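Long-range contacts in mannitol dehydrogenase (Helicobacter pylori, PDB 3TWO), which probably catalyses the NADP(H)-dependent interconversion of cinnamyl alcohols and their aldehydes, as a zinc-containing member of the medium-chain alcohol dehydrogenase family: residues Glu55-Met60 with Thr115-Asp120; Gly76-Lys81 with Val138-Val143; Ser172-Gly177 with Val197-Glu202. All blocks are in the same frame, centred on the assembly; numbering follows the deposited sequence.

Contact 1 (Glu55-Met60 with Thr115-Asp120)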
# COMPACT_ATOMS: atom_id res chain seq x y z
N GLU B 55 7.56 17.55 17.77
CA GLU B 55 7.86 18.71 18.51
C GLU B 55 8.19 19.85 17.55
O GLU B 55 9.08 19.72 16.72
CB GLU B 55 9.07 18.37 19.36
CG GLU B 55 8.72 17.57 20.58
CD GLU B 55 8.12 18.47 21.62
OE1 GLU B 55 6.87 18.58 21.69
OE2 GLU B 55 8.91 19.12 22.34
N GLY B 56 7.50 20.98 17.66
CA GLY B 56 7.73 22.05 16.70
C GLY B 56 8.92 22.94 17.02
O GLY B 56 9.42 22.99 18.14
N ILE B 57 9.37 23.67 16.01
CA ILE B 57 10.37 24.73 16.21
C ILE B 57 9.60 26.05 16.41
O ILE B 57 8.93 26.51 15.47
CB ILE B 57 11.38 24.78 14.98
CG1 ILE B 57 12.12 23.43 14.83
CG2 ILE B 57 12.41 25.96 15.16
CD1 ILE B 57 12.53 23.10 13.33
N TYR B 58 9.75 26.65 17.59
CA TYR B 58 9.07 27.88 18.04
C TYR B 58 10.08 28.98 18.32
O TYR B 58 11.14 28.66 18.81
CB TYR B 58 8.28 27.62 19.35
CG TYR B 58 7.18 26.59 19.15
CD1 TYR B 58 7.34 25.27 19.61
CD2 TYR B 58 6.00 26.96 18.48
CE1 TYR B 58 6.31 24.33 19.39
CE2 TYR B 58 4.99 26.04 18.27
CZ TYR B 58 5.17 24.72 18.70
OH TYR B 58 4.13 23.84 18.47
N PRO B 59 9.76 30.26 18.02
CA PRO B 59 8.55 30.78 17.42
C PRO B 59 8.33 30.34 15.96
O PRO B 59 9.30 30.34 15.11
CB PRO B 59 8.70 32.30 17.49
CG PRO B 59 10.16 32.57 17.52
CD PRO B 59 10.78 31.33 18.23
N MET B 60 7.10 29.98 15.66
CA MET B 60 6.82 29.38 14.35
C MET B 60 5.92 30.28 13.54
O MET B 60 4.94 30.83 14.05
CB MET B 60 6.12 28.04 14.51
CG MET B 60 5.79 27.31 13.19
SD MET B 60 4.92 25.71 13.40
CE MET B 60 6.04 24.83 14.50
N THR B 115 9.03 25.35 4.08
CA THR B 115 8.81 26.80 4.21
C THR B 115 8.74 27.28 5.67
O THR B 115 9.12 28.44 5.97
CB THR B 115 7.55 27.17 3.37
OG1 THR B 115 7.78 26.66 2.04
CG2 THR B 115 7.30 28.72 3.30
N TYR B 116 8.31 26.39 6.57
CA TYR B 116 8.28 26.69 8.01
C TYR B 116 8.47 25.43 8.85
O TYR B 116 8.42 24.32 8.33
CB TYR B 116 6.99 27.41 8.41
CG TYR B 116 5.77 26.55 8.16
CD1 TYR B 116 5.36 25.59 9.11
CD2 TYR B 116 5.05 26.64 6.97
CE1 TYR B 116 4.25 24.78 8.87
CE2 TYR B 116 3.94 25.81 6.72
CZ TYR B 116 3.55 24.90 7.67
OH TYR B 116 2.44 24.12 7.43
N ASP B 117 8.67 25.61 10.17
CA ASP B 117 8.92 24.47 11.04
C ASP B 117 10.08 23.61 10.48
O ASP B 117 9.93 22.39 10.34
CB ASP B 117 7.65 23.60 11.20
CG ASP B 117 7.71 22.73 12.43
OD1 ASP B 117 8.64 22.93 13.24
OD2 ASP B 117 6.83 21.87 12.62
N CYS B 118 11.21 24.23 10.13
CA CYS B 118 12.29 23.48 9.50
C CYS B 118 13.51 24.39 9.48
O CYS B 118 13.40 25.56 9.10
CB CYS B 118 11.89 23.06 8.07
SG CYS B 118 13.09 21.99 7.13
N LEU B 119 14.65 23.85 9.89
CA LEU B 119 15.93 24.55 9.90
C LEU B 119 16.42 24.67 8.45
O LEU B 119 16.20 23.76 7.63
CB LEU B 119 16.90 23.74 10.79
CG LEU B 119 16.56 23.55 12.28
CD1 LEU B 119 17.80 22.90 13.02
CD2 LEU B 119 16.18 24.89 13.06
N ASP B 120 16.97 25.82 8.11
CA ASP B 120 17.40 26.11 6.75
C ASP B 120 18.90 25.83 6.66
O ASP B 120 19.70 26.74 6.88
CB ASP B 120 17.16 27.61 6.43
CG ASP B 120 17.55 27.99 4.98
OD1 ASP B 120 18.14 27.15 4.23
OD2 ASP B 120 17.27 29.12 4.56
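Gly56 and Ile57 meet the carboxylate of Asp117 where the loop that follows helix 43-49 passes the turn leading into strand 119-120. At Gly56 the meeting is a light one, the CA resting beside OD1. Ile57 then supplies the polar link: its backbone N donates to Asp117 OD1 over 3.0 Å in a nearly straight bond, 169° at the hydrogen. The donor comes from the syn side of that oxygen but is tilted 28° out of the carboxylate plane. Asp117 has its CG anti to its own backbone N, which carries the carboxylate group out toward the loop. The far end of the Ile57 side chain meets the next residues of the second segment. Its CD1 packs 3.6 Å from the N of Cys118, and the same methyl touches Leu119 CD2 at 4.1 Å, an apolar contact on the more exposed side.

Beyond the cis peptide bond before Pro59, Met60 points toward the second segment. Its side chain is extended as far as SD and bends at the last torsion (chi3 -55°), which lays CE against the carboxylate, 3.4 Å from Asp117 CG. Met60 SD meanwhile reaches Tyr116 at CD1, 4.3 Å away, in a Met-aromatic contact oblique to the ring. That ring also meets His64, a zinc ligand together with Cys42 and Cys160, so Tyr116 stands in the second shell of this site, and Met60 packs behind it.

Chemically, Asp117 OD1 takes one nearly straight N-H across this contact while the Met60 methyl lies against the carboxylate. The less polar setting on that side would probably strengthen the bond, although the Asp117 side chain also touches Lys54 outside the two segments.

Contact 2 (Gly76-Lys81 with Val138-Val143)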
# COMPACT_ATOMS: atom_id res chain seq x y z
N GLY B 76 22.26 37.41 -10.22
CA GLY B 76 22.29 36.24 -11.09
C GLY B 76 20.95 35.67 -11.49
O GLY B 76 20.88 34.68 -12.26
N VAL B 77 19.86 36.26 -11.00
CA VAL B 77 18.53 35.72 -11.29
C VAL B 77 18.18 35.83 -12.77
O VAL B 77 18.27 36.90 -13.34
CB VAL B 77 17.42 36.43 -10.48
CG1 VAL B 77 16.07 36.16 -11.11
CG2 VAL B 77 17.43 35.98 -9.05
N LYS B 78 17.73 34.74 -13.38
CA LYS B 78 17.34 34.79 -14.78
C LYS B 78 15.87 34.46 -15.06
O LYS B 78 15.35 34.82 -16.12
CB LYS B 78 18.26 33.91 -15.64
CG LYS B 78 18.41 32.44 -15.16
CD LYS B 78 19.85 31.90 -15.41
CE LYS B 78 20.39 32.25 -16.81
NZ LYS B 78 21.09 33.57 -16.86
N LYS B 79 15.21 33.83 -14.11
CA LYS B 79 13.88 33.29 -14.39
C LYS B 79 12.73 34.29 -14.11
O LYS B 79 11.61 34.05 -14.54
CB LYS B 79 13.68 31.97 -13.64
CG LYS B 79 14.81 30.95 -13.85
CD LYS B 79 14.45 29.59 -13.22
CE LYS B 79 13.47 28.83 -14.11
NZ LYS B 79 12.28 28.27 -13.37
N PHE B 80 13.03 35.39 -13.41
CA PHE B 80 12.01 36.39 -12.97
C PHE B 80 12.49 37.84 -13.02
O PHE B 80 13.70 38.08 -12.98
CB PHE B 80 11.55 36.07 -11.54
CG PHE B 80 10.85 34.75 -11.42
CD1 PHE B 80 11.51 33.62 -10.91
CD2 PHE B 80 9.52 34.60 -11.86
CE1 PHE B 80 10.87 32.40 -10.85
CE2 PHE B 80 8.87 33.37 -11.78
CZ PHE B 80 9.54 32.29 -11.27
N LYS B 81 11.56 38.80 -13.09
CA LYS B 81 11.90 40.24 -13.01
C LYS B 81 11.05 40.91 -11.96
O LYS B 81 9.98 40.40 -11.59
CB LYS B 81 11.62 40.99 -14.32
CG LYS B 81 11.18 40.17 -15.54
CD LYS B 81 10.69 41.10 -16.69
CE LYS B 81 9.17 41.35 -16.64
NZ LYS B 81 8.46 40.01 -16.49
N VAL B 138 13.30 33.70 -1.53
CA VAL B 138 13.32 32.34 -2.05
C VAL B 138 14.31 32.20 -3.22
O VAL B 138 14.32 33.06 -4.12
CB VAL B 138 11.90 31.91 -2.52
CG1 VAL B 138 11.91 30.45 -2.96
CG2 VAL B 138 10.86 32.11 -1.41
N ASP B 139 15.13 31.12 -3.19
CA ASP B 139 15.98 30.74 -4.35
C ASP B 139 15.06 30.63 -5.61
O ASP B 139 13.96 30.04 -5.52
CB ASP B 139 16.68 29.41 -4.09
CG ASP B 139 17.59 28.98 -5.26
OD1 ASP B 139 17.07 28.62 -6.31
OD2 ASP B 139 18.85 29.02 -5.13
N GLU B 140 15.47 31.23 -6.72
CA GLU B 140 14.60 31.35 -7.92
C GLU B 140 14.07 30.05 -8.51
O GLU B 140 13.05 30.08 -9.23
CB GLU B 140 15.28 32.14 -9.05
CG GLU B 140 16.65 31.63 -9.41
CD GLU B 140 17.10 32.06 -10.79
OE1 GLU B 140 18.18 31.58 -11.22
OE2 GLU B 140 16.37 32.85 -11.43
N ASN B 141 14.74 28.93 -8.21
CA ASN B 141 14.34 27.59 -8.72
C ASN B 141 13.19 26.93 -7.98
O ASN B 141 12.81 25.83 -8.31
CB ASN B 141 15.53 26.64 -8.79
CG ASN B 141 16.62 27.23 -9.66
OD1 ASN B 141 16.56 27.15 -10.88
ND2 ASN B 141 17.59 27.92 -9.03
N TYR B 142 12.69 27.63 -6.95
CA TYR B 142 11.60 27.19 -6.07
C TYR B 142 10.43 28.18 -6.12
O TYR B 142 9.54 28.16 -5.27
CB TYR B 142 12.14 27.02 -4.62
CG TYR B 142 13.24 26.01 -4.65
CD1 TYR B 142 14.56 26.39 -4.97
CD2 TYR B 142 12.95 24.64 -4.49
CE1 TYR B 142 15.57 25.46 -5.09
CE2 TYR B 142 14.02 23.67 -4.59
CZ TYR B 142 15.31 24.11 -4.88
OH TYR B 142 16.36 23.22 -4.96
N VAL B 143 10.43 29.04 -7.13
CA VAL B 143 9.37 30.04 -7.27
C VAL B 143 8.45 29.69 -8.46
O VAL B 143 8.92 29.40 -9.57
CB VAL B 143 9.99 31.47 -7.40
CG1 VAL B 143 8.90 32.53 -7.64
CG2 VAL B 143 10.83 31.80 -6.13
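Glu140 reaches from the end of strand 135-139 to the backbone amides of Lys78 and Lys79, in the loop between strands 65-73 and 85-88, within the GroES-like domain of this dehydrogenase. The tight part has two elements. In the first, one carboxylate oxygen gathers two successive amides: Lys78 N lies 3.0 Å from Glu140 OE2, and Lys79 N donates to the same atom at a straighter 162°. Both come from the syn side. Glu140 CG sits between its backbone N and carbonyl carbon (chi1 53°), with the chain extended beyond, and Val77 CG1 packs 3.3 Å from OE2.

The second element is apolar. Val143 CG1 lies over one face of the Phe80 ring, 4.0 Å from its centroid, a CH-pi contact backed by Val86 of strand 85-88, which touches both side chains.

On the exposed side the lysines contribute mainly methylenes. Lys79 crosses Glu140 at about a right angle, its CG 3.4 Å from OE2, whereas its NZ remains 6.4 Å from that oxygen; any attraction between the charges is therefore probably weak. On the second segment itself, Asp139 OD1 closes an Asx turn, accepting from both Asn141 N and, at 2.9 Å, Asn141 ND2.

Contact 3 (Ser172-Gly177 with Val197-Glu202)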
# COMPACT_ATOMS: atom_id res chain seq x y z
N SER B 172 -2.03 8.23 -10.80
CA SER B 172 -2.93 7.07 -10.98
C SER B 172 -3.71 7.10 -12.32
O SER B 172 -4.58 6.25 -12.55
CB SER B 172 -3.91 6.95 -9.79
OG SER B 172 -3.24 6.61 -8.57
N LYS B 173 -3.41 8.07 -13.18
CA LYS B 173 -4.05 8.18 -14.50
C LYS B 173 -5.57 8.30 -14.44
O LYS B 173 -6.30 7.72 -15.22
CB LYS B 173 -3.69 6.95 -15.36
CG LYS B 173 -2.22 6.82 -15.72
CD LYS B 173 -2.10 5.38 -16.31
CE LYS B 173 -0.92 5.23 -17.27
NZ LYS B 173 0.20 5.94 -16.61
N VAL B 174 -6.06 9.07 -13.50
CA VAL B 174 -7.50 9.25 -13.47
C VAL B 174 -7.97 9.85 -14.83
O VAL B 174 -7.37 10.82 -15.33
CB VAL B 174 -7.86 10.14 -12.22
CG1 VAL B 174 -9.26 10.70 -12.33
CG2 VAL B 174 -7.63 9.30 -10.94
N THR B 175 -9.02 9.28 -15.41
CA THR B 175 -9.48 9.74 -16.67
C THR B 175 -11.03 9.60 -16.84
O THR B 175 -11.77 9.46 -15.87
CB THR B 175 -8.65 9.08 -17.84
OG1 THR B 175 -9.01 9.69 -19.06
CG2 THR B 175 -8.93 7.56 -17.97
N LYS B 176 -11.53 9.71 -18.05
CA LYS B 176 -12.98 9.62 -18.28
C LYS B 176 -13.57 8.29 -17.77
O LYS B 176 -13.09 7.21 -18.10
CB LYS B 176 -13.27 9.75 -19.74
CG LYS B 176 -13.08 11.14 -20.39
CD LYS B 176 -13.37 10.87 -21.91
CE LYS B 176 -13.11 11.97 -22.88
NZ LYS B 176 -13.22 13.24 -22.18
N GLY B 177 -14.61 8.35 -16.96
CA GLY B 177 -15.17 7.10 -16.48
C GLY B 177 -14.50 6.49 -15.27
O GLY B 177 -15.07 5.59 -14.67
N VAL B 197 -13.32 15.86 -11.47
CA VAL B 197 -14.42 16.19 -12.37
C VAL B 197 -13.89 16.76 -13.70
O VAL B 197 -14.33 16.32 -14.76
CB VAL B 197 -15.40 17.24 -11.78
CG1 VAL B 197 -16.53 17.66 -12.88
CG2 VAL B 197 -16.04 16.73 -10.54
N ALA B 198 -12.95 17.71 -13.67
CA ALA B 198 -12.38 18.26 -14.91
C ALA B 198 -11.68 17.15 -15.73
O ALA B 198 -11.56 17.27 -16.94
CB ALA B 198 -11.38 19.36 -14.57
N MET B 199 -11.20 16.09 -15.08
CA MET B 199 -10.53 14.99 -15.76
C MET B 199 -11.48 13.92 -16.32
O MET B 199 -11.02 12.94 -16.89
CB MET B 199 -9.51 14.33 -14.82
CG MET B 199 -8.27 15.20 -14.63
SD MET B 199 -7.21 14.65 -13.28
CE MET B 199 -6.25 13.38 -14.11
N GLY B 200 -12.79 14.11 -16.15
CA GLY B 200 -13.78 13.17 -16.68
C GLY B 200 -14.23 12.09 -15.69
O GLY B 200 -14.97 11.17 -16.08
N ALA B 201 -13.80 12.18 -14.42
CA ALA B 201 -14.15 11.16 -13.43
C ALA B 201 -15.58 11.25 -12.97
O ALA B 201 -16.23 12.30 -13.07
CB ALA B 201 -13.26 11.22 -12.22
N GLU B 202 -16.06 10.13 -12.46
CA GLU B 202 -17.32 10.08 -11.80
C GLU B 202 -16.94 10.14 -10.31
O GLU B 202 -16.29 9.22 -9.81
CB GLU B 202 -18.06 8.79 -12.16
CG GLU B 202 -19.44 8.83 -11.73
CD GLU B 202 -20.30 7.62 -12.18
OE1 GLU B 202 -21.51 7.85 -12.37
OE2 GLU B 202 -19.82 6.46 -12.34
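Val174 meets two side chains of the turn after helix 187-198, Met199 and Ala201, with a different part of itself for each. Met199 points toward the loop. Its CG stands anti to the carbonyl carbon (chi1 -74°), the chain continues extended to SD, and a bend at chi3 of 83° brings the terminal methyl round to Val174. CE ends 3.0 Å from Val174 O, a close approach of a methyl to a carbonyl oxygen, and lies 4.1 Å from Val174 CB. Met199 also touches Leu169 and Lys170 of helix 158-171. Val174 sends CG1, which is anti to its backbone N, to the CB of Ala201 at 4.0 Å. Both partners of this smaller contact also rest on Val180 of strand 179-183; Val174 is the buried residue of a contact that lies largely at the surface.

Beyond these side chains the backbones take over. The CB atoms of Thr175 and Lys176 point away from the other segment, while Gly200 has none, and the main chains close to 4.0 Å between Lys176 CA and Gly200 CA. Gly177 N donates to Gly200 O over 3.0 Å, arriving above the carbonyl plane, 43° out of it. Lys176 CA adds a CA-H...O contact to the same oxygen at 3.3 Å.

Gly200, with positive phi, ends its helix in a Schellman motif; Lys173 does likewise for helix 158-171. The residues just after these two helices meet here, ahead of parallel strands 179-183 and 202-206. Strand 179-183, helix 187-198 and strand 202-206 form the first beta-alpha-beta unit of the Rossmann fold that binds NADP(H).

From the N terminus, the chain first passes through 55-60, then through 76-81, before either segment meets its partner. Contact 1 closes a loop when the chain arrives at 115-120, and contact 2 closes its own at 138-143, so the two cross. Between them they tie parts of the GroES-like domain: contact 1 joins the loop after helix 43-49 to the turn before strand 119-120, contact 2 joins the loop between strands 65-73 and 85-88 to the end of strand 135-139. Their nearest atoms are about 7 Å apart. Contact 3 follows in series, closing round strand 179-183 and helix 187-198 in the nucleotide-binding fold, its centre about 37 Å from that of contact 1, across the chain's centre.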